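PDB 6WTF: B12-binding domain-containing protein from Kitasatospora setae, which binds a [4Fe-4S] cluster, S-adenosylmethionine and cobalamin, and probably methylates C2 of tryptophan. Local coordinates for residues 334-339 against 391-396; 374-379 against 395-400. All coordinates share one frame; numbering follows the deposited sequence.

Overall arrangement
Contacts 1 and 2 set overlapping parts of helix 387-398 against the loop that follows strand 327-335 and against its parallel neighbour in the radical SAM sheet, strand 373-380, and their centres lie about 8 Å apart. Contact 2 is the core one: every touching residue is buried, and the meeting is almost wholly aliphatic carbon against a phenyl ring. Contact 1 lies at the end of strand 327-335, where the chain turns off the sheet, and is only partly buried; small helix residues there meet an imidazole, an isoleucine and a guanidinium group. In both, the strand segment has an acidic residue directed away from the helix, Asp335 on the cofactor analogue and Glu377 on bound tryptophan.

Contact 1 of 2, residues 334-339 against 391-396; sequences SDHIRP and RACVDA. With SA8 (S-5'-azamethionine-5'-deoxyadenosine), chain E.
Ala392 is the first residue of the helix segment to touch the loop, its CB resting 3.2 Å from Arg338 NH2. The methyl sits over one face of the guanidinium group, toward its rim, so this is nonpolar cover, while the charge of Arg338 is paired through NH1 with Glu388 one turn earlier on the same helix.

Next comes Cys393, which meets two side chains. Its CB lies 3.8 Å from His336 CE1, and its SG stands almost squarely above the same ring, 4.4 Å from the centroid and 6° off the normal, a sulfur-aromatic contact beside a CH-pi one. SG gets there by lying anti to the backbone N of Cys393 (chi1 178°). The imidazole is held from within the loop: His336 ND1 accepts the amide Ile337 N at 2.9 Å and, less closely, Arg338 N at 3.2 Å, while NE2 bonds to Glu385. With the imidazole of His336 cut back to an alanine, the two amides and Glu385 are likely to lose their shared partner, and a gap would probably open beside Cys393.

Ile337 approaches Cys393 as well, with CG2 lying 3.7 Å from Cys393 CA. The other branch of Ile337 is extended and carries CD1 further along the helix to Ala396, the last contact, at 3.5 Å from Ala396 CB. No hydrogen bond passes between 334-339 and 391-396.

On the far side of the strand end, Asp335 OD1 takes a hydrogen bond of 2.7 Å from ribose atom O3' of the cofactor analogue SA8, and OD2 is paired with Lys346. Arg338 is the N-cap of helix 339-342, whose Leu341 and Leu342 pack on His336. Phe357 of helix 357-369 touches Ile337 and Ala396, and Phe380 of strand 373-380 lies against Cys393.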
ATOM      1  N   SER A 334     -14.674   3.860   5.699  1.00 18.39           N
ATOM      2  CA  SER A 334     -16.041   4.300   5.446  1.00 19.00           C
ATOM      3  C   SER A 334     -16.073   5.353   4.346  1.00 18.88           C
ATOM      4  O   SER A 334     -16.996   5.376   3.523  1.00 21.03           O
ATOM      5  CB  SER A 334     -16.660   4.837   6.733  1.00 18.30           C
ATOM      6  OG  SER A 334     -16.607   3.861   7.759  1.00 19.60           O
ATOM      7  N   ASP A 335     -15.076   6.240   4.334  1.00 18.59           N
ATOM      8  CA  ASP A 335     -14.798   7.168   3.242  1.00 21.01           C
ATOM      9  C   ASP A 335     -15.829   8.288   3.101  1.00 19.10           C
ATOM     10  O   ASP A 335     -15.443   9.431   2.833  1.00 17.97           O
ATOM     11  CB  ASP A 335     -14.635   6.392   1.931  1.00 19.33           C
ATOM     12  CG  ASP A 335     -13.376   5.531   1.929  1.00 21.45           C
ATOM     13  OD1 ASP A 335     -12.432   5.876   2.672  1.00 19.42           O
ATOM     14  OD2 ASP A 335     -13.324   4.513   1.206  1.00 21.16           O
ATOM     15  N   HIS A 336     -17.120   7.999   3.280  1.00 19.80           N
ATOM     16  CA  HIS A 336     -18.141   9.046   3.233  1.00 19.10           C
ATOM     17  C   HIS A 336     -19.457   8.493   3.762  1.00 16.76           C
ATOM     18  O   HIS A 336     -19.590   7.294   4.014  1.00 18.16           O
ATOM     19  CB  HIS A 336     -18.330   9.602   1.812  1.00 17.03           C
ATOM     20  CG  HIS A 336     -18.554  11.081   1.780  1.00 18.15           C
ATOM     21  ND1 HIS A 336     -19.734  11.666   2.188  1.00 16.65           N
ATOM     22  CD2 HIS A 336     -17.738  12.097   1.415  1.00 19.57           C
ATOM     23  CE1 HIS A 336     -19.636  12.977   2.070  1.00 19.46           C
ATOM     24  NE2 HIS A 336     -18.434  13.265   1.602  1.00 19.02           N
ATOM     25  N   ILE A 337     -20.447   9.384   3.885  1.00 18.04           N
ATOM     26  CA  ILE A 337     -21.786   9.017   4.341  1.00 19.31           C
ATOM     27  C   ILE A 337     -22.843   9.286   3.265  1.00 21.32           C
ATOM     28  O   ILE A 337     -23.828   8.548   3.153  1.00 19.88           O
ATOM     29  CB  ILE A 337     -22.121   9.753   5.655  1.00 22.96           C
ATOM     30  CG1 ILE A 337     -23.482   9.313   6.189  1.00 23.80           C
ATOM     31  CG2 ILE A 337     -22.084  11.263   5.464  1.00 21.27           C
ATOM     32  CD1 ILE A 337     -23.751   9.760   7.599  1.00 24.09           C
ATOM     33  N   ARG A 338     -22.644  10.324   2.458  1.00 23.43           N
ATOM     34  CA  ARG A 338     -23.650  10.726   1.471  1.00 22.33           C
ATOM     35  C   ARG A 338     -23.791   9.694   0.357  1.00 22.14           C
ATOM     36  O   ARG A 338     -22.811   9.417  -0.344  1.00 23.41           O
ATOM     37  CB  ARG A 338     -23.286  12.082   0.884  1.00 22.36           C
ATOM     38  CG  ARG A 338     -23.474  13.242   1.838  1.00 23.41           C
ATOM     39  CD  ARG A 338     -24.951  13.511   2.097  1.00 22.87           C
ATOM     40  NE  ARG A 338     -25.208  14.947   2.109  1.00 27.58           N
ATOM     41  CZ  ARG A 338     -25.685  15.617   3.150  1.00 27.78           C
ATOM     42  NH1 ARG A 338     -25.867  16.924   3.057  1.00 25.64           N
ATOM     43  NH2 ARG A 338     -25.993  14.980   4.274  1.00 29.61           N
ATOM     44  N   PRO A 339     -24.971   9.096   0.162  1.00 24.63           N
ATOM     45  CA  PRO A 339     -25.134   8.149  -0.953  1.00 24.13           C
ATOM     46  C   PRO A 339     -24.908   8.780  -2.314  1.00 27.29           C
ATOM     47  O   PRO A 339     -24.444   8.092  -3.232  1.00 28.03           O
ATOM     48  CB  PRO A 339     -26.583   7.666  -0.796  1.00 26.12           C
ATOM     49  CG  PRO A 339     -26.911   7.903   0.629  1.00 26.90           C
ATOM     50  CD  PRO A 339     -26.166   9.147   1.021  1.00 25.91           C
ATOM     51  N   ARG A 391     -19.379  19.022   5.666  1.00 23.71           N
ATOM     52  CA  ARG A 391     -19.871  19.232   7.026  1.00 23.54           C
ATOM     53  C   ARG A 391     -20.742  18.074   7.486  1.00 23.14           C
ATOM     54  O   ARG A 391     -20.667  17.655   8.647  1.00 22.67           O
ATOM     55  CB  ARG A 391     -20.652  20.544   7.103  1.00 25.77           C
ATOM     56  CG  ARG A 391     -21.264  20.852   8.469  1.00 30.12           C
ATOM     57  CD  ARG A 391     -21.886  22.245   8.481  1.00 31.94           C
ATOM     58  NE  ARG A 391     -23.285  22.233   8.046  1.00 35.10           N
ATOM     59  CZ  ARG A 391     -24.326  22.024   8.852  1.00 40.19           C
ATOM     60  NH1 ARG A 391     -24.137  21.809  10.145  1.00 39.31           N
ATOM     61  NH2 ARG A 391     -25.560  22.030   8.364  1.00 43.73           N
ATOM     62  N   ALA A 392     -21.570  17.540   6.586  1.00 24.17           N
ATOM     63  CA  ALA A 392     -22.443  16.427   6.948  1.00 24.97           C
ATOM     64  C   ALA A 392     -21.640  15.191   7.328  1.00 22.41           C
ATOM     65  O   ALA A 392     -21.988  14.483   8.281  1.00 20.12           O
ATOM     66  CB  ALA A 392     -23.390  16.106   5.795  1.00 20.66           C
ATOM     67  N   CYS A 393     -20.573  14.905   6.579  1.00 21.56           N
ATOM     68  CA  CYS A 393     -19.739  13.754   6.897  1.00 19.87           C
ATOM     69  C   CYS A 393     -18.997  13.967   8.209  1.00 19.85           C
ATOM     70  O   CYS A 393     -18.912  13.052   9.036  1.00 20.01           O
ATOM     71  CB  CYS A 393     -18.765  13.489   5.749  1.00 19.18           C
ATOM     72  SG  CYS A 393     -17.611  12.116   6.016  1.00 24.33           S
ATOM     73  N   VAL A 394     -18.480  15.177   8.430  1.00 18.90           N
ATOM     74  CA  VAL A 394     -17.733  15.452   9.653  1.00 20.07           C
ATOM     75  C   VAL A 394     -18.630  15.282  10.872  1.00 21.44           C
ATOM     76  O   VAL A 394     -18.281  14.573  11.825  1.00 20.05           O
ATOM     77  CB  VAL A 394     -17.110  16.857   9.600  1.00 21.54           C
ATOM     78  CG1 VAL A 394     -16.589  17.252  10.978  1.00 24.73           C
ATOM     79  CG2 VAL A 394     -15.994  16.899   8.573  1.00 19.65           C
ATOM     80  N   ASP A 395     -19.811  15.911  10.855  1.00 21.98           N
ATOM     81  CA  ASP A 395     -20.708  15.823  12.006  1.00 21.86           C
ATOM     82  C   ASP A 395     -21.060  14.375  12.318  1.00 19.27           C
ATOM     83  O   ASP A 395     -20.997  13.943  13.473  1.00 22.65           O
ATOM     84  CB  ASP A 395     -21.980  16.638  11.757  1.00 21.19           C
ATOM     85  CG  ASP A 395     -21.715  18.126  11.679  1.00 23.31           C
ATOM     86  OD1 ASP A 395     -20.661  18.579  12.175  1.00 25.32           O
ATOM     87  OD2 ASP A 395     -22.564  18.844  11.122  1.00 28.59           O
ATOM     88  N   ALA A 396     -21.411  13.600  11.289  1.00 20.56           N
ATOM     89  CA  ALA A 396     -21.822  12.219  11.517  1.00 19.82           C
ATOM     90  C   ALA A 396     -20.645  11.345  11.934  1.00 22.98           C
ATOM     91  O   ALA A 396     -20.774  10.525  12.850  1.00 22.25           O
ATOM     92  CB  ALA A 396     -22.492  11.660  10.267  1.00 17.94           C
TER
HETATM   93  N   SA8 E 803      -6.553  -1.500   1.281  1.00 20.39           N
HETATM   94  CA  SA8 E 803      -6.910  -0.074   1.382  1.00 20.84           C
HETATM   95  C   SA8 E 803      -5.663   0.791   1.258  1.00 18.85           C
HETATM   96  O   SA8 E 803      -5.899   1.917   0.660  1.00 14.44           O
HETATM   97  OXT SA8 E 803      -4.567   0.449   1.676  1.00 21.96           O
HETATM   98  CB  SA8 E 803      -7.662   0.249   2.714  1.00 20.89           C
HETATM   99  CG  SA8 E 803      -8.588   1.449   2.575  1.00 17.77           C
HETATM  100  ND  SA8 E 803      -7.889   2.736   2.570  1.00 20.36           N
HETATM  101  CE  SA8 E 803      -7.142   2.925   3.818  1.00 22.18           C
HETATM  102  C5' SA8 E 803      -8.790   3.839   2.247  1.00 19.94           C
HETATM  103  C4' SA8 E 803      -8.114   5.197   2.297  1.00 19.08           C
HETATM  104  O4' SA8 E 803      -6.945   5.194   1.450  1.00 19.82           O
HETATM  105  C3' SA8 E 803      -8.973   6.314   1.724  1.00 19.83           C
HETATM  106  O3' SA8 E 803      -9.909   6.790   2.683  1.00 17.14           O
HETATM  107  C2' SA8 E 803      -7.920   7.370   1.373  1.00 19.88           C
HETATM  108  O2' SA8 E 803      -7.586   8.162   2.508  1.00 21.27           O
HETATM  109  C1' SA8 E 803      -6.720   6.504   0.952  1.00 18.29           C
HETATM  110  N9  SA8 E 803      -6.511   6.423  -0.490  1.00 19.48           N
HETATM  111  C8  SA8 E 803      -6.539   5.300  -1.275  1.00 15.80           C
HETATM  112  N7  SA8 E 803      -6.339   5.533  -2.550  1.00 16.69           N
HETATM  113  C5  SA8 E 803      -6.163   6.908  -2.610  1.00 18.01           C
HETATM  114  C6  SA8 E 803      -5.903   7.789  -3.679  1.00 20.12           C
HETATM  115  N6  SA8 E 803      -5.821   7.406  -4.960  1.00 18.86           N
HETATM  116  N1  SA8 E 803      -5.748   9.100  -3.388  1.00 20.12           N
HETATM  117  C2  SA8 E 803      -5.862   9.495  -2.117  1.00 19.01           C
HETATM  118  N3  SA8 E 803      -6.120   8.760  -1.032  1.00 19.01           N
HETATM  119  C4  SA8 E 803      -6.260   7.468  -1.346  1.00 18.48           C

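Contact 2 of 2, residues 374-379 against 395-400. With TRP (tryptophan), chain F; SA8 (S-5'-azamethionine-5'-deoxyadenosine), chain E.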
ATOM      1  N   THR A 374     -10.553   1.839  17.004  1.00 18.35           N
ATOM      2  CA  THR A 374     -11.096   2.064  15.673  1.00 19.82           C
ATOM      3  C   THR A 374     -10.520   3.330  15.062  1.00 18.60           C
ATOM      4  O   THR A 374     -10.361   4.349  15.740  1.00 16.51           O
ATOM      5  CB  THR A 374     -12.629   2.164  15.695  1.00 20.34           C
ATOM      6  OG1 THR A 374     -13.044   3.000  16.787  1.00 20.19           O
ATOM      7  CG2 THR A 374     -13.253   0.788  15.821  1.00 18.58           C
ATOM      8  N   MET A 375     -10.211   3.258  13.776  1.00 18.66           N
ATOM      9  CA  MET A 375      -9.949   4.441  12.974  1.00 18.08           C
ATOM     10  C   MET A 375     -10.908   4.447  11.797  1.00 18.50           C
ATOM     11  O   MET A 375     -11.021   3.448  11.079  1.00 16.94           O
ATOM     12  CB  MET A 375      -8.508   4.497  12.471  1.00 20.57           C
ATOM     13  CG  MET A 375      -8.264   5.735  11.618  1.00 20.20           C
ATOM     14  SD  MET A 375      -6.574   5.897  11.062  1.00 24.07           S
ATOM     15  CE  MET A 375      -6.691   7.364  10.041  1.00 21.78           C
ATOM     16  N   VAL A 376     -11.600   5.566  11.611  1.00 19.02           N
ATOM     17  CA  VAL A 376     -12.574   5.732  10.540  1.00 18.05           C
ATOM     18  C   VAL A 376     -11.977   6.687   9.516  1.00 17.40           C
ATOM     19  O   VAL A 376     -11.580   7.808   9.862  1.00 15.05           O
ATOM     20  CB  VAL A 376     -13.918   6.250  11.073  1.00 16.23           C
ATOM     21  CG1 VAL A 376     -14.901   6.470   9.930  1.00 17.04           C
ATOM     22  CG2 VAL A 376     -14.485   5.282  12.096  1.00 17.42           C
ATOM     23  N   GLU A 377     -11.899   6.233   8.264  1.00 14.24           N
ATOM     24  CA  GLU A 377     -11.342   7.025   7.171  1.00 17.81           C
ATOM     25  C   GLU A 377     -12.433   7.836   6.484  1.00 17.93           C
ATOM     26  O   GLU A 377     -13.547   7.348   6.268  1.00 17.84           O
ATOM     27  CB  GLU A 377     -10.663   6.129   6.129  1.00 17.90           C
ATOM     28  CG  GLU A 377      -9.559   5.219   6.658  1.00 19.93           C
ATOM     29  CD  GLU A 377      -8.188   5.876   6.654  1.00 22.60           C
ATOM     30  OE1 GLU A 377      -8.113   7.110   6.482  1.00 23.01           O
ATOM     31  OE2 GLU A 377      -7.181   5.155   6.833  1.00 24.25           O
ATOM     32  N   ALA A 378     -12.101   9.077   6.134  1.00 18.55           N
ATOM     33  CA  ALA A 378     -12.950   9.922   5.302  1.00 17.57           C
ATOM     34  C   ALA A 378     -12.100  10.526   4.194  1.00 18.52           C
ATOM     35  O   ALA A 378     -11.027  11.077   4.465  1.00 19.55           O
ATOM     36  CB  ALA A 378     -13.611  11.031   6.125  1.00 18.19           C
ATOM     37  N   LEU A 379     -12.571  10.421   2.948  1.00 17.86           N
ATOM     38  CA  LEU A 379     -11.859  10.957   1.788  1.00 19.73           C
ATOM     39  C   LEU A 379     -12.734  12.017   1.130  1.00 19.55           C
ATOM     40  O   LEU A 379     -13.803  11.704   0.593  1.00 17.53           O
ATOM     41  CB  LEU A 379     -11.489   9.855   0.796  1.00 15.83           C
ATOM     42  CG  LEU A 379     -10.699  10.329  -0.430  1.00 21.60           C
ATOM     43  CD1 LEU A 379      -9.449  11.097  -0.007  1.00 16.52           C
ATOM     44  CD2 LEU A 379     -10.312   9.151  -1.328  1.00 17.27           C
ATOM     45  N   ASP A 395     -19.811  15.911  10.855  1.00 21.98           N
ATOM     46  CA  ASP A 395     -20.708  15.823  12.006  1.00 21.86           C
ATOM     47  C   ASP A 395     -21.060  14.375  12.318  1.00 19.27           C
ATOM     48  O   ASP A 395     -20.997  13.943  13.473  1.00 22.65           O
ATOM     49  CB  ASP A 395     -21.980  16.638  11.757  1.00 21.19           C
ATOM     50  CG  ASP A 395     -21.715  18.126  11.679  1.00 23.31           C
ATOM     51  OD1 ASP A 395     -20.661  18.579  12.175  1.00 25.32           O
ATOM     52  OD2 ASP A 395     -22.564  18.844  11.122  1.00 28.59           O
ATOM     53  N   ALA A 396     -21.411  13.600  11.289  1.00 20.56           N
ATOM     54  CA  ALA A 396     -21.822  12.219  11.517  1.00 19.82           C
ATOM     55  C   ALA A 396     -20.645  11.345  11.934  1.00 22.98           C
ATOM     56  O   ALA A 396     -20.774  10.525  12.850  1.00 22.25           O
ATOM     57  CB  ALA A 396     -22.492  11.660  10.267  1.00 17.94           C
ATOM     58  N   PHE A 397     -19.491  11.495  11.271  1.00 22.29           N
ATOM     59  CA  PHE A 397     -18.329  10.683  11.627  1.00 21.54           C
ATOM     60  C   PHE A 397     -17.846  10.988  13.040  1.00 21.62           C
ATOM     61  O   PHE A 397     -17.537  10.070  13.806  1.00 23.57           O
ATOM     62  CB  PHE A 397     -17.190  10.896  10.623  1.00 20.40           C
ATOM     63  CG  PHE A 397     -17.290  10.044   9.386  1.00 20.77           C
ATOM     64  CD1 PHE A 397     -18.495   9.473   9.006  1.00 19.99           C
ATOM     65  CD2 PHE A 397     -16.171   9.822   8.596  1.00 20.27           C
ATOM     66  CE1 PHE A 397     -18.582   8.693   7.863  1.00 19.80           C
ATOM     67  CE2 PHE A 397     -16.248   9.044   7.451  1.00 18.67           C
ATOM     68  CZ  PHE A 397     -17.454   8.476   7.085  1.00 18.63           C
ATOM     69  N   MET A 398     -17.761  12.271  13.401  1.00 21.80           N
ATOM     70  CA  MET A 398     -17.252  12.625  14.722  1.00 21.89           C
ATOM     71  C   MET A 398     -18.138  12.076  15.834  1.00 23.78           C
ATOM     72  O   MET A 398     -17.650  11.801  16.940  1.00 23.71           O
ATOM     73  CB  MET A 398     -17.119  14.144  14.846  1.00 20.94           C
ATOM     74  CG  MET A 398     -16.009  14.751  14.002  1.00 21.31           C
ATOM     75  SD  MET A 398     -14.370  14.142  14.443  1.00 22.42           S
ATOM     76  CE  MET A 398     -14.130  14.949  16.015  1.00 22.39           C
ATOM     77  N   ALA A 399     -19.432  11.899  15.564  1.00 22.75           N
ATOM     78  CA  ALA A 399     -20.348  11.350  16.557  1.00 24.02           C
ATOM     79  C   ALA A 399     -20.172   9.852  16.758  1.00 23.22           C
ATOM     80  O   ALA A 399     -20.773   9.297  17.684  1.00 22.67           O
ATOM     81  CB  ALA A 399     -21.796  11.654  16.163  1.00 21.16           C
ATOM     82  N   LEU A 400     -19.394   9.183  15.905  1.00 24.53           N
ATOM     83  CA  LEU A 400     -19.102   7.768  16.107  1.00 22.18           C
ATOM     84  C   LEU A 400     -18.233   7.520  17.331  1.00 21.78           C
ATOM     85  O   LEU A 400     -18.208   6.394  17.837  1.00 23.92           O
ATOM     86  CB  LEU A 400     -18.421   7.196  14.864  1.00 20.18           C
ATOM     87  CG  LEU A 400     -19.240   7.213  13.572  1.00 20.14           C
ATOM     88  CD1 LEU A 400     -18.337   6.998  12.373  1.00 21.31           C
ATOM     89  CD2 LEU A 400     -20.313   6.150  13.615  1.00 22.06           C
TER
HETATM   90  N   TRP F 804      -4.774   6.126   6.478  1.00 21.89           N
HETATM   91  CA  TRP F 804      -4.010   4.900   6.266  1.00 21.96           C
HETATM   92  C   TRP F 804      -3.978   4.075   7.545  1.00 21.18           C
HETATM   93  O   TRP F 804      -3.616   2.897   7.533  1.00 18.68           O
HETATM   94  CB  TRP F 804      -2.583   5.214   5.801  1.00 20.74           C
HETATM   95  CG  TRP F 804      -2.525   6.186   4.657  1.00 18.51           C
HETATM   96  CD1 TRP F 804      -2.206   7.508   4.725  1.00 19.37           C
HETATM   97  CD2 TRP F 804      -2.799   5.911   3.276  1.00 18.28           C
HETATM   98  NE1 TRP F 804      -2.263   8.076   3.475  1.00 20.81           N
HETATM   99  CE2 TRP F 804      -2.625   7.117   2.566  1.00 17.03           C
HETATM  100  CE3 TRP F 804      -3.174   4.762   2.571  1.00 17.96           C
HETATM  101  CZ2 TRP F 804      -2.817   7.211   1.189  1.00 17.32           C
HETATM  102  CZ3 TRP F 804      -3.361   4.858   1.197  1.00 19.35           C
HETATM  103  CH2 TRP F 804      -3.180   6.074   0.523  1.00 17.96           C
HETATM  104  OXT TRP F 804      -4.316   4.583   8.619  1.00 21.65           O
HETATM  105  N   SA8 E 803      -6.553  -1.500   1.281  1.00 20.39           N
HETATM  106  CA  SA8 E 803      -6.910  -0.074   1.382  1.00 20.84           C
HETATM  107  C   SA8 E 803      -5.663   0.791   1.258  1.00 18.85           C
HETATM  108  O   SA8 E 803      -5.899   1.917   0.660  1.00 14.44           O
HETATM  109  OXT SA8 E 803      -4.567   0.449   1.676  1.00 21.96           O
HETATM  110  CB  SA8 E 803      -7.662   0.249   2.714  1.00 20.89           C
HETATM  111  CG  SA8 E 803      -8.588   1.449   2.575  1.00 17.77           C
HETATM  112  ND  SA8 E 803      -7.889   2.736   2.570  1.00 20.36           N
HETATM  113  CE  SA8 E 803      -7.142   2.925   3.818  1.00 22.18           C
HETATM  114  C5' SA8 E 803      -8.790   3.839   2.247  1.00 19.94           C
HETATM  115  C4' SA8 E 803      -8.114   5.197   2.297  1.00 19.08           C
HETATM  116  O4' SA8 E 803      -6.945   5.194   1.450  1.00 19.82           O
HETATM  117  C3' SA8 E 803      -8.973   6.314   1.724  1.00 19.83           C
HETATM  118  O3' SA8 E 803      -9.909   6.790   2.683  1.00 17.14           O
HETATM  119  C2' SA8 E 803      -7.920   7.370   1.373  1.00 19.88           C
HETATM  120  O2' SA8 E 803      -7.586   8.162   2.508  1.00 21.27           O
HETATM  121  C1' SA8 E 803      -6.720   6.504   0.952  1.00 18.29           C
HETATM  122  N9  SA8 E 803      -6.511   6.423  -0.490  1.00 19.48           N
HETATM  123  C8  SA8 E 803      -6.539   5.300  -1.275  1.00 15.80           C
HETATM  124  N7  SA8 E 803      -6.339   5.533  -2.550  1.00 16.69           N
HETATM  125  C5  SA8 E 803      -6.163   6.908  -2.610  1.00 18.01           C
HETATM  126  C6  SA8 E 803      -5.903   7.789  -3.679  1.00 20.12           C
HETATM  127  N6  SA8 E 803      -5.821   7.406  -4.960  1.00 18.86           N
HETATM  128  N1  SA8 E 803      -5.748   9.100  -3.388  1.00 20.12           N
HETATM  129  C2  SA8 E 803      -5.862   9.495  -2.117  1.00 19.01           C
HETATM  130  N3  SA8 E 803      -6.120   8.760  -1.032  1.00 19.01           N
HETATM  131  C4  SA8 E 803      -6.260   7.468  -1.346  1.00 18.48           C
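Glu377 OE2 is gripped by two groups: the amino nitrogen TRP N of the bound tryptophan, 2.6 Å away, and the side-chain amide of Asn331. The other oxygen, OE1, bonds to Asn527, so both ends of the carboxylate are fixed. A bend at chi2 (-88°) places the carboxylate there. Nearer the backbone, Glu377 CB lies 3.6 Å from O3' of the cofactor analogue SA8.

The backbone of Glu377 takes part on the helix side. Its carbonyl O lies 3.4 Å from Phe397 CE2, at the edge of the phenyl ring and near its plane; the same oxygen probably accepts the amide of Asp335.

Phe397 carries the packing. Val376 CG1, anti to its own backbone nitrogen (chi1 178°), comes over one ring face in a CH-pi contact, 4.1 Å from the Phe397 centroid and 25° off the normal. Ala378 CB comes in obliquely to the same CE2 corner, at 3.6 Å from Phe397 CE2. The second methyl of Val376, CG2, reaches Leu400 CD1 at 4.2 Å, a looser touch. Ser334 of the neighbouring strand 327-335 also packs on the ring, and Phe357 lies against Leu400.

Strand 373-380, helix 387-398 and strand 404-412 make a beta-alpha-beta crossover. With odd residues of 375-379 turned to the ligands and Val376 and Ala378 to the helix, this is the barrel-like architecture of the radical SAM core, substrate and cofactor inside, helices outside.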